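Local structure of beta-N-acetylglucosaminidase (Thermotoga maritima, 3WO8) at residues F27-E30 against V31-I34; R108-G111 against K112-I116; P193-K196 against L197-D201; N442-D445 against V446-F449. The protein probably hydrolyses terminal non-reducing N-acetyl-D-hexosamine residues of N-acetyl-beta-D-hexosaminides, as a family 3 glycoside hydrolase. All blocks are in the same frame, centred on the assembly; numbering follows the deposited sequence.

Contact 1 (F27-E30 against V31-I34)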
loop_
_atom_site.group_PDB
_atom_site.type_symbol
_atom_site.label_atom_id
_atom_site.label_comp_id
_atom_site.label_asym_id
_atom_site.label_seq_id
_atom_site.Cartn_x
_atom_site.Cartn_y
_atom_site.Cartn_z
ATOM N N PHE B 27 -14.250 -3.264 -13.447
ATOM C CA PHE B 27 -15.488 -3.348 -12.699
ATOM C C PHE B 27 -16.545 -2.362 -13.269
ATOM O O PHE B 27 -16.331 -1.132 -13.384
ATOM C CB PHE B 27 -15.220 -3.145 -11.207
ATOM C CG PHE B 27 -16.456 -3.272 -10.351
ATOM C CD1 PHE B 27 -16.994 -4.510 -10.066
ATOM C CD2 PHE B 27 -17.078 -2.169 -9.849
ATOM C CE1 PHE B 27 -18.142 -4.626 -9.300
ATOM C CE2 PHE B 27 -18.215 -2.286 -9.076
ATOM C CZ PHE B 27 -18.754 -3.513 -8.812
ATOM N N ASN B 28 -17.675 -2.928 -13.664
ATOM C CA ASN B 28 -18.669 -2.185 -14.394
ATOM C C ASN B 28 -19.944 -2.990 -14.487
ATOM O O ASN B 28 -20.016 -4.090 -13.954
ATOM C CB ASN B 28 -18.154 -1.932 -15.789
ATOM C CG ASN B 28 -17.626 -3.178 -16.419
ATOM O OD1 ASN B 28 -18.237 -4.226 -16.341
ATOM N ND2 ASN B 28 -16.459 -3.079 -17.009
ATOM N N GLU B 29 -20.934 -2.461 -15.207
ATOM C CA GLU B 29 -22.251 -3.072 -15.237
ATOM C C GLU B 29 -22.222 -4.494 -15.816
ATOM O O GLU B 29 -23.003 -5.350 -15.409
ATOM C CB GLU B 29 -23.232 -2.160 -15.977
ATOM C CG GLU B 29 -24.697 -2.468 -15.683
ATOM C CD GLU B 29 -25.051 -2.324 -14.214
ATOM O OE1 GLU B 29 -24.487 -1.417 -13.564
ATOM O OE2 GLU B 29 -25.891 -3.108 -13.711
ATOM N N GLU B 30 -21.309 -4.764 -16.739
ATOM C CA GLU B 30 -21.208 -6.105 -17.320
ATOM C C GLU B 30 -20.707 -7.087 -16.253
ATOM O O GLU B 30 -21.282 -8.159 -16.065
ATOM C CB GLU B 30 -20.275 -6.092 -18.543
ATOM C CG GLU B 30 -20.124 -7.427 -19.288
ATOM C CD GLU B 30 -19.127 -7.344 -20.441
ATOM O OE1 GLU B 30 -18.976 -6.253 -20.996
ATOM O OE2 GLU B 30 -18.485 -8.343 -20.805
ATOM N N VAL B 31 -19.656 -6.680 -15.536
ATOM C CA VAL B 31 -19.018 -7.511 -14.526
ATOM C C VAL B 31 -20.015 -7.900 -13.459
ATOM O O VAL B 31 -20.141 -9.079 -13.109
ATOM C CB VAL B 31 -17.819 -6.793 -13.888
ATOM C CG1 VAL B 31 -17.356 -7.521 -12.634
ATOM C CG2 VAL B 31 -16.663 -6.693 -14.874
ATOM N N LYS B 32 -20.722 -6.901 -12.955
ATOM C CA LYS B 32 -21.810 -7.110 -11.997
ATOM C C LYS B 32 -22.870 -8.069 -12.530
ATOM O O LYS B 32 -23.405 -8.882 -11.772
ATOM C CB LYS B 32 -22.512 -5.801 -11.652
ATOM C CG LYS B 32 -21.658 -4.727 -10.990
ATOM C CD LYS B 32 -22.551 -3.684 -10.307
ATOM C CE LYS B 32 -22.060 -2.248 -10.451
ATOM N NZ LYS B 32 -22.902 -1.342 -9.625
ATOM N N GLU B 33 -23.180 -7.971 -13.824
ATOM C CA GLU B 33 -24.245 -8.797 -14.406
ATOM C C GLU B 33 -23.857 -10.268 -14.501
ATOM O O GLU B 33 -24.617 -11.111 -14.086
ATOM C CB GLU B 33 -24.721 -8.224 -15.741
ATOM C CG GLU B 33 -25.591 -6.975 -15.555
ATOM C CD GLU B 33 -25.872 -6.178 -16.847
ATOM O OE1 GLU B 33 -26.805 -5.351 -16.847
ATOM O OE2 GLU B 33 -25.173 -6.346 -17.872
ATOM N N ILE B 34 -22.663 -10.563 -15.005
ATOM C CA ILE B 34 -22.142 -11.917 -15.010
ATOM C C ILE B 34 -22.221 -12.444 -13.612
ATOM O O ILE B 34 -22.580 -13.579 -13.413
ATOM C CB ILE B 34 -20.656 -11.975 -15.426
ATOM C CG1 ILE B 34 -20.471 -11.602 -16.889
ATOM C CG2 ILE B 34 -20.069 -13.371 -15.227
ATOM C CD1 ILE B 34 -20.865 -12.711 -17.847
#
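Val31 donates its backbone N to Asn28 OD1, and this bond of 2.9 Å, with an N-H...O angle of 164°, identifies Asn28 as the N-cap of helix 29-37. The cap depends on a side chain turned back between its own N and carbonyl carbon (chi1 49°), while Asp26 takes the amide ND2. Replacing Asn28 by an alanine would probably leave the N-H of Val31 without its acceptor and the helix start less firmly fixed. Val31 CG2 also lies 3.3 Å from Asn28 OD1, and its other branch, CG1, meets the Phe27 ring at CD1, 4.0 Å away. Lys32 N bonds almost straight to Asn28 O. Its aliphatic chain runs past the tip of the Phe27 ring, CG lying 3.8 Å from CZ, and NZ stops 4.2 Å from Glu29 OE1, beyond salt-bridge range. Glu33 N reaches Glu29 O by a more bent bond (139°), and its carboxylate stands roughly perpendicular to that of Glu29, Glu33 OE1 4.0 Å from Glu29 OE2. Ile34 N completes the turn on Glu30 O at 3.0 Å. Leu55 and Phe59 of helix 53-66 pack on Phe27. The chemistry is divided: amide capping and apolar contact secure the start of the helix in this beta-alpha-beta unit, whereas Glu29 and Glu33 probably repel each other mildly, Arg36, a long and weak partner of Glu29, likely easing this.

Contact 2 (R108-G111 against K112-I116)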
loop_
_atom_site.group_PDB
_atom_site.type_symbol
_atom_site.label_atom_id
_atom_site.label_comp_id
_atom_site.label_asym_id
_atom_site.label_seq_id
_atom_site.Cartn_x
_atom_site.Cartn_y
_atom_site.Cartn_z
ATOM N N ARG B 108 2.997 -13.988 6.545
ATOM C CA ARG B 108 2.032 -13.571 7.555
ATOM C C ARG B 108 1.658 -12.085 7.415
ATOM O O ARG B 108 0.443 -11.716 7.463
ATOM C CB ARG B 108 2.588 -13.839 8.940
ATOM C CG ARG B 108 1.590 -13.660 10.087
ATOM C CD ARG B 108 2.342 -13.675 11.416
ATOM N NE ARG B 108 1.494 -13.419 12.585
ATOM C CZ ARG B 108 1.718 -13.887 13.825
ATOM N NH1 ARG B 108 0.868 -13.580 14.800
ATOM N NH2 ARG B 108 2.771 -14.667 14.112
ATOM N N VAL B 109 2.664 -11.226 7.231
ATOM C CA VAL B 109 2.314 -9.820 7.090
ATOM C C VAL B 109 1.551 -9.628 5.795
ATOM O O VAL B 109 0.591 -8.841 5.738
ATOM C CB VAL B 109 3.491 -8.789 7.200
ATOM C CG1 VAL B 109 4.698 -9.326 7.953
ATOM C CG2 VAL B 109 3.915 -8.248 5.859
ATOM N N ALA B 110 1.970 -10.335 4.749
ATOM C CA ALA B 110 1.262 -10.248 3.462
ATOM C C ALA B 110 -0.163 -10.726 3.601
ATOM O O ALA B 110 -1.114 -10.056 3.188
ATOM C CB ALA B 110 1.966 -11.079 2.431
ATOM N N GLY B 111 -0.311 -11.885 4.230
ATOM C CA GLY B 111 -1.627 -12.415 4.553
ATOM C C GLY B 111 -2.505 -11.460 5.363
ATOM O O GLY B 111 -3.707 -11.281 5.055
ATOM N N LYS B 112 -1.933 -10.873 6.411
ATOM C CA LYS B 112 -2.728 -10.068 7.309
ATOM C C LYS B 112 -3.212 -8.816 6.550
ATOM O O LYS B 112 -4.357 -8.402 6.640
ATOM C CB LYS B 112 -1.929 -9.745 8.586
ATOM C CG LYS B 112 -2.767 -9.162 9.715
ATOM C CD LYS B 112 -3.608 -10.212 10.466
ATOM C CE LYS B 112 -4.581 -9.612 11.492
ATOM N NZ LYS B 112 -5.538 -8.641 10.879
ATOM N N ILE B 113 -2.354 -8.256 5.719
ATOM C CA ILE B 113 -2.783 -7.154 4.876
ATOM C C ILE B 113 -3.843 -7.540 3.812
ATOM O O ILE B 113 -4.806 -6.822 3.576
ATOM C CB ILE B 113 -1.554 -6.472 4.254
ATOM C CG1 ILE B 113 -0.750 -5.788 5.389
ATOM C CG2 ILE B 113 -1.997 -5.434 3.231
ATOM C CD1 ILE B 113 0.623 -5.316 4.940
ATOM N N MET B 114 -3.664 -8.669 3.162
ATOM C CA MET B 114 -4.642 -9.083 2.181
ATOM C C MET B 114 -5.986 -9.146 2.859
ATOM O O MET B 114 -7.018 -8.712 2.332
ATOM C CB MET B 114 -4.258 -10.447 1.611
ATOM C CG MET B 114 -3.237 -10.366 0.497
ATOM S SD MET B 114 -2.392 -11.937 0.334
ATOM C CE MET B 114 -0.932 -11.509 -0.613
ATOM N N GLU B 115 -5.953 -9.641 4.085
ATOM C CA GLU B 115 -7.160 -9.855 4.822
ATOM C C GLU B 115 -7.930 -8.585 5.130
ATOM O O GLU B 115 -9.168 -8.531 5.020
ATOM C CB GLU B 115 -6.822 -10.543 6.105
ATOM C CG GLU B 115 -8.015 -11.257 6.675
ATOM C CD GLU B 115 -8.259 -10.840 8.065
ATOM O OE1 GLU B 115 -8.816 -9.728 8.223
ATOM O OE2 GLU B 115 -7.854 -11.618 8.954
ATOM N N ILE B 116 -7.175 -7.570 5.547
ATOM C CA ILE B 116 -7.726 -6.274 5.875
ATOM C C ILE B 116 -8.348 -5.663 4.628
ATOM O O ILE B 116 -9.386 -4.997 4.694
ATOM C CB ILE B 116 -6.630 -5.380 6.455
ATOM C CG1 ILE B 116 -6.377 -5.799 7.890
ATOM C CG2 ILE B 116 -7.045 -3.923 6.442
ATOM C CD1 ILE B 116 -5.107 -5.250 8.510
#
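Within helix 100-117, Lys112 N makes the shortest bond of this local contact, 2.7 Å to Arg108 O, approaching 24° out of the carbonyl plane; Lys112, Gly111 and Ala110 bury the most surface here. CB of Lys112 follows to 3.3 Å from Arg108 O, but the chain beyond bends at chi2 (77°) and leads away from the first segment. The Arg108 guanidinium has its partner elsewhere, in a salt bridge to Glu163. Gly111 has no side chain, and its share is backbone: its O accepts from Glu115 N at 2.9 Å, and Glu115 CB sits near the same oxygen. Ala110 O receives Met114 N at 2.9 Å, and the thioether then lies along the same carbonyl: CG is 3.4 Å and SD 3.6 Å from Ala110 O. The chain stays extended past CG, which carries the methyl CE to 4.2 Å from Ala110 CB. An alanine in place of Met114 lacks the thioether and would probably leave Ala110 without this apolar cover and open a gap toward Tyr161 of helix 147-164, which touches both residues. A different face of the helix carries Val109 and Ile113, whose backbones bond at 3.0 Å (Ile113 N to Val109 O) and whose side chains pack on Ile116 of the second subunit. Consecutive i to i+4 bonds of this kind define a regular alpha-helix, here one belonging to the TIM-barrel domain, with one face in the barrel's helical layer and another in the dimer interface.

Contact 3 (P193-K196 against L197-D201)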
loop_
_atom_site.group_PDB
_atom_site.type_symbol
_atom_site.label_atom_id
_atom_site.label_comp_id
_atom_site.label_asym_id
_atom_site.label_seq_id
_atom_site.Cartn_x
_atom_site.Cartn_y
_atom_site.Cartn_z
ATOM N N PRO B 193 11.668 -39.436 -15.523
ATOM C CA PRO B 193 11.114 -40.589 -14.859
ATOM C C PRO B 193 10.268 -40.188 -13.650
ATOM O O PRO B 193 10.731 -39.448 -12.781
ATOM C CB PRO B 193 12.372 -41.373 -14.420
ATOM C CG PRO B 193 13.571 -40.580 -14.886
ATOM C CD PRO B 193 13.050 -39.687 -15.968
ATOM N N PHE B 194 9.048 -40.692 -13.577
ATOM C CA PHE B 194 8.190 -40.435 -12.417
ATOM C C PHE B 194 8.896 -40.511 -11.078
ATOM O O PHE B 194 8.450 -39.913 -10.116
ATOM C CB PHE B 194 7.051 -41.425 -12.369
ATOM C CG PHE B 194 6.217 -41.323 -11.132
ATOM C CD1 PHE B 194 5.114 -40.472 -11.085
ATOM C CD2 PHE B 194 6.516 -42.081 -10.006
ATOM C CE1 PHE B 194 4.318 -40.402 -9.940
ATOM C CE2 PHE B 194 5.735 -42.001 -8.856
ATOM C CZ PHE B 194 4.631 -41.168 -8.828
ATOM N N GLU B 195 9.965 -41.281 -10.991
ATOM C CA GLU B 195 10.690 -41.375 -9.742
ATOM C C GLU B 195 11.450 -40.068 -9.493
ATOM O O GLU B 195 11.451 -39.551 -8.380
ATOM C CB GLU B 195 11.639 -42.571 -9.754
ATOM C CG GLU B 195 12.082 -43.022 -8.364
ATOM C CD GLU B 195 13.549 -43.466 -8.321
ATOM O OE1 GLU B 195 13.957 -44.114 -7.332
ATOM O OE2 GLU B 195 14.307 -43.165 -9.272
ATOM N N LYS B 196 12.096 -39.531 -10.521
ATOM C CA LYS B 196 12.762 -38.236 -10.376
ATOM C C LYS B 196 11.741 -37.189 -9.937
ATOM O O LYS B 196 11.991 -36.440 -8.993
ATOM C CB LYS B 196 13.441 -37.804 -11.675
ATOM C CG LYS B 196 14.958 -37.911 -11.662
ATOM C CD LYS B 196 15.576 -36.898 -12.630
ATOM C CE LYS B 196 16.893 -36.318 -12.119
ATOM N NZ LYS B 196 17.075 -34.888 -12.515
ATOM N N LEU B 197 10.595 -37.169 -10.614
ATOM C CA LEU B 197 9.451 -36.341 -10.214
ATOM C C LEU B 197 9.074 -36.412 -8.756
ATOM O O LEU B 197 8.914 -35.381 -8.081
ATOM C CB LEU B 197 8.191 -36.735 -10.969
ATOM C CG LEU B 197 7.780 -35.770 -12.082
ATOM C CD1 LEU B 197 8.881 -35.643 -13.133
ATOM C CD2 LEU B 197 6.447 -36.207 -12.698
ATOM N N TRP B 198 8.873 -37.642 -8.297
ATOM C CA TRP B 198 8.416 -37.910 -6.935
ATOM C C TRP B 198 9.460 -37.437 -5.937
ATOM O O TRP B 198 9.146 -36.771 -4.963
ATOM C CB TRP B 198 8.124 -39.405 -6.759
ATOM C CG TRP B 198 7.554 -39.694 -5.436
ATOM C CD1 TRP B 198 8.219 -40.202 -4.367
ATOM C CD2 TRP B 198 6.212 -39.420 -4.994
ATOM N NE1 TRP B 198 7.369 -40.290 -3.292
ATOM C CE2 TRP B 198 6.134 -39.813 -3.649
ATOM C CE3 TRP B 198 5.070 -38.881 -5.605
ATOM C CZ2 TRP B 198 4.953 -39.696 -2.894
ATOM C CZ3 TRP B 198 3.873 -38.758 -4.841
ATOM C CH2 TRP B 198 3.831 -39.177 -3.512
ATOM N N GLU B 199 10.701 -37.774 -6.223
ATOM C CA GLU B 199 11.842 -37.344 -5.430
ATOM C C GLU B 199 12.162 -35.859 -5.461
ATOM O O GLU B 199 12.716 -35.345 -4.503
ATOM C CB GLU B 199 13.095 -38.074 -5.899
ATOM C CG GLU B 199 13.069 -39.554 -5.599
ATOM C CD GLU B 199 14.363 -40.237 -5.970
ATOM O OE1 GLU B 199 14.854 -40.042 -7.108
ATOM O OE2 GLU B 199 14.878 -40.971 -5.111
ATOM N N GLU B 200 11.898 -35.179 -6.578
ATOM C CA GLU B 200 12.310 -33.757 -6.725
ATOM C C GLU B 200 11.129 -32.771 -6.738
ATOM O O GLU B 200 10.781 -32.203 -5.723
ATOM C CB GLU B 200 13.181 -33.599 -7.963
ATOM C CG GLU B 200 14.563 -34.209 -7.793
ATOM C CD GLU B 200 15.282 -34.462 -9.102
ATOM O OE1 GLU B 200 15.103 -33.689 -10.068
ATOM O OE2 GLU B 200 16.047 -35.447 -9.156
ATOM N N ASP B 201 10.470 -32.637 -7.873
ATOM C CA ASP B 201 9.418 -31.627 -8.060
ATOM C C ASP B 201 8.214 -31.737 -7.113
ATOM O O ASP B 201 7.607 -30.721 -6.743
ATOM C CB ASP B 201 8.907 -31.664 -9.513
ATOM C CG ASP B 201 10.033 -31.539 -10.520
ATOM O OD1 ASP B 201 10.950 -32.410 -10.497
ATOM O OD2 ASP B 201 10.016 -30.548 -11.297
#
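Glu199 N bonds to Glu195 O at 2.9 Å and nearly straight (170°), and in the same turn Glu200 N bonds to Lys196 O at 2.7 Å, with a bent N-H...O angle of 133°, where helix 194-199 gives way to a turn. The carboxylate of Glu200 has its stronger partner in Lys178, which pairs with OE1 and in addition bridges to Asp201. Lys196 joins the same oxygen from one turn back in a looser salt bridge: NZ lies 3.4 Å from Glu200 OE1, a weak hydrogen bond. Alongside the bond from Glu199 N, the carboxylates of Glu195 and Glu199 stack with planes 17° apart, Glu195 OE2 lying 3.8 Å from Glu199 OE1. On another side of the helix the Phe194 and Trp198 side chains run next to each other in the same direction, both with CG anti to the backbone N, and Phe194 CZ lies 4.0 Å from Trp198 CE3. Lys246 and Arg206 supply cation-pi partners to the indole, and Val242 packs on it. Charge is therefore sorted by face: Lys178 and Lys196 probably balance Glu200 and Asp201, whereas the stacked acids Glu195 and Glu199 would probably raise each other's pKa, since like charges lie side by side.

Contact 4 (N442-D445 against V446-F449)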
loop_
_atom_site.group_PDB
_atom_site.type_symbol
_atom_site.label_atom_id
_atom_site.label_comp_id
_atom_site.label_asym_id
_atom_site.label_seq_id
_atom_site.Cartn_x
_atom_site.Cartn_y
_atom_site.Cartn_z
ATOM N N ASN B 442 -15.827 22.161 1.706
ATOM C CA ASN B 442 -16.560 22.747 2.802
ATOM C C ASN B 442 -18.032 22.823 2.495
ATOM O O ASN B 442 -18.431 23.566 1.618
ATOM C CB ASN B 442 -16.035 24.144 3.024
ATOM C CG ASN B 442 -16.460 24.729 4.366
ATOM O OD1 ASN B 442 -17.424 24.290 5.000
ATOM N ND2 ASN B 442 -15.718 25.725 4.802
ATOM N N PRO B 443 -18.857 22.088 3.231
ATOM C CA PRO B 443 -20.283 22.085 2.890
ATOM C C PRO B 443 -21.037 23.406 3.180
ATOM O O PRO B 443 -22.188 23.567 2.775
ATOM C CB PRO B 443 -20.851 20.900 3.722
ATOM C CG PRO B 443 -19.687 20.330 4.478
ATOM C CD PRO B 443 -18.592 21.342 4.467
ATOM N N PHE B 444 -20.389 24.321 3.884
ATOM C CA PHE B 444 -20.927 25.649 4.056
ATOM C C PHE B 444 -21.178 26.254 2.687
ATOM O O PHE B 444 -22.187 26.920 2.487
ATOM C CB PHE B 444 -19.955 26.526 4.853
ATOM C CG PHE B 444 -20.123 28.017 4.634
ATOM C CD1 PHE B 444 -21.065 28.744 5.367
ATOM C CD2 PHE B 444 -19.297 28.713 3.726
ATOM C CE1 PHE B 444 -21.186 30.116 5.196
ATOM C CE2 PHE B 444 -19.429 30.089 3.543
ATOM C CZ PHE B 444 -20.371 30.786 4.277
ATOM N N ASP B 445 -20.252 26.009 1.756
ATOM C CA ASP B 445 -20.310 26.577 0.410
ATOM C C ASP B 445 -21.708 26.423 -0.241
ATOM O O ASP B 445 -22.190 27.331 -0.922
ATOM C CB ASP B 445 -19.230 25.940 -0.467
ATOM C CG ASP B 445 -17.811 26.448 -0.149
ATOM O OD1 ASP B 445 -17.666 27.566 0.394
ATOM O OD2 ASP B 445 -16.832 25.728 -0.475
ATOM N N VAL B 446 -22.375 25.301 0.016
ATOM C CA VAL B 446 -23.740 25.086 -0.453
ATOM C C VAL B 446 -24.605 26.334 -0.452
ATOM O O VAL B 446 -25.410 26.525 -1.341
ATOM C CB VAL B 446 -24.459 24.056 0.418
ATOM C CG1 VAL B 446 -25.965 24.153 0.269
ATOM C CG2 VAL B 446 -24.032 22.665 0.033
ATOM N N ARG B 447 -24.488 27.167 0.567
ATOM C CA ARG B 447 -25.397 28.312 0.695
ATOM C C ARG B 447 -25.466 29.134 -0.600
ATOM O O ARG B 447 -26.558 29.510 -1.047
ATOM C CB ARG B 447 -25.008 29.195 1.887
ATOM C CG ARG B 447 -23.809 30.097 1.642
ATOM C CD ARG B 447 -22.932 30.192 2.861
ATOM N NE ARG B 447 -23.522 30.983 3.944
ATOM C CZ ARG B 447 -23.270 32.270 4.181
ATOM N NH1 ARG B 447 -22.434 32.964 3.405
ATOM N NH2 ARG B 447 -23.854 32.870 5.213
ATOM N N TYR B 448 -24.304 29.350 -1.216
ATOM C CA TYR B 448 -24.179 30.156 -2.421
ATOM C C TYR B 448 -25.039 29.639 -3.582
ATOM O O TYR B 448 -25.600 30.412 -4.359
ATOM C CB TYR B 448 -22.745 30.131 -2.879
ATOM C CG TYR B 448 -21.770 30.774 -1.940
ATOM C CD1 TYR B 448 -21.735 32.155 -1.786
ATOM C CD2 TYR B 448 -20.838 30.016 -1.252
ATOM C CE1 TYR B 448 -20.801 32.766 -0.958
ATOM C CE2 TYR B 448 -19.907 30.613 -0.417
ATOM C CZ TYR B 448 -19.879 31.994 -0.269
ATOM O OH TYR B 448 -18.939 32.598 0.558
ATOM N N PHE B 449 -25.136 28.325 -3.682
ATOM C CA PHE B 449 -25.812 27.687 -4.791
ATOM C C PHE B 449 -27.198 27.301 -4.396
ATOM O O PHE B 449 -27.582 26.151 -4.481
ATOM C CB PHE B 449 -24.986 26.496 -5.269
ATOM C CG PHE B 449 -23.575 26.879 -5.575
ATOM C CD1 PHE B 449 -23.293 27.731 -6.631
ATOM C CD2 PHE B 449 -22.548 26.478 -4.748
ATOM C CE1 PHE B 449 -21.996 28.140 -6.886
ATOM C CE2 PHE B 449 -21.242 26.875 -4.994
ATOM C CZ PHE B 449 -20.963 27.705 -6.069
#
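A 3-10 turn in the loop between strands 435-439 and 453-456 brings Phe444 and Asp445 against Arg447 and Tyr448. Three i to i+3 bonds across the contact support the assignment: Val446 N to Pro443 O at 3.3 Å, Arg447 N to Phe444 O at 3.0 Å and Tyr448 N to Asp445 O at 2.9 Å. They differ in quality, since the middle one is nearly straight (172°) while the donor of the first stands well above the carbonyl plane of Pro443. An Asx turn overlaps their start, in which Asn442 OD1 accepts from Phe444 N at 3.2 Å, the donor again above the carbonyl plane. Among the side chains, Arg447 folds back, CG lodged between its own N and carbonyl carbon, and brings CD over one face of the Phe444 ring, with the guanidinium plane 26° from it; the atoms are modelled too close for more to be read from this CH-pi contact. Tyr448 meets the Phe444 ring obliquely. The ring planes stand at 83° with centroids 5.9 Å apart, and CE2 of Phe444 is 4.0 Å from CE2 of Tyr448. Asp445 meets the tyrosine in the ring plane, OD1 lying 3.9 Å from Tyr448 CE2. Phe449, one face of its ring under Tyr448 CB, stacks on Tyr437 and touches His427 and Leu428 of helix 421-429, while Val446 rests on Val456 of strand 453-456. Pro443, which also touches Val456, meets Leu93 of the second subunit, so the turn packs on strand 453-456 and helix 421-429, and its first residues also reach the second subunit.

In the fold
Contacts 1, 2 and 3 belong to helices of the TIM-barrel domain, whereas contact 4 lies in the C-terminal domain, its centre about 72 Å from that of contact 3. None is wholly core; each is partly buried. Contact 2, with the largest share of buried residues, is mostly backbone bonds and apolar side chains, while 27-34 and 193-201 pair an apolar side against barrel helices with an exposed charged one. These last two differ at the ends: an asparagine caps the start of one helix, and a weak lysine-glutamate bridge marks the close of the other. Contact 4 replaces alpha-helical bonds by 3-10 bonds and aromatic packing. Contacts 2 and 4 both reach the second subunit.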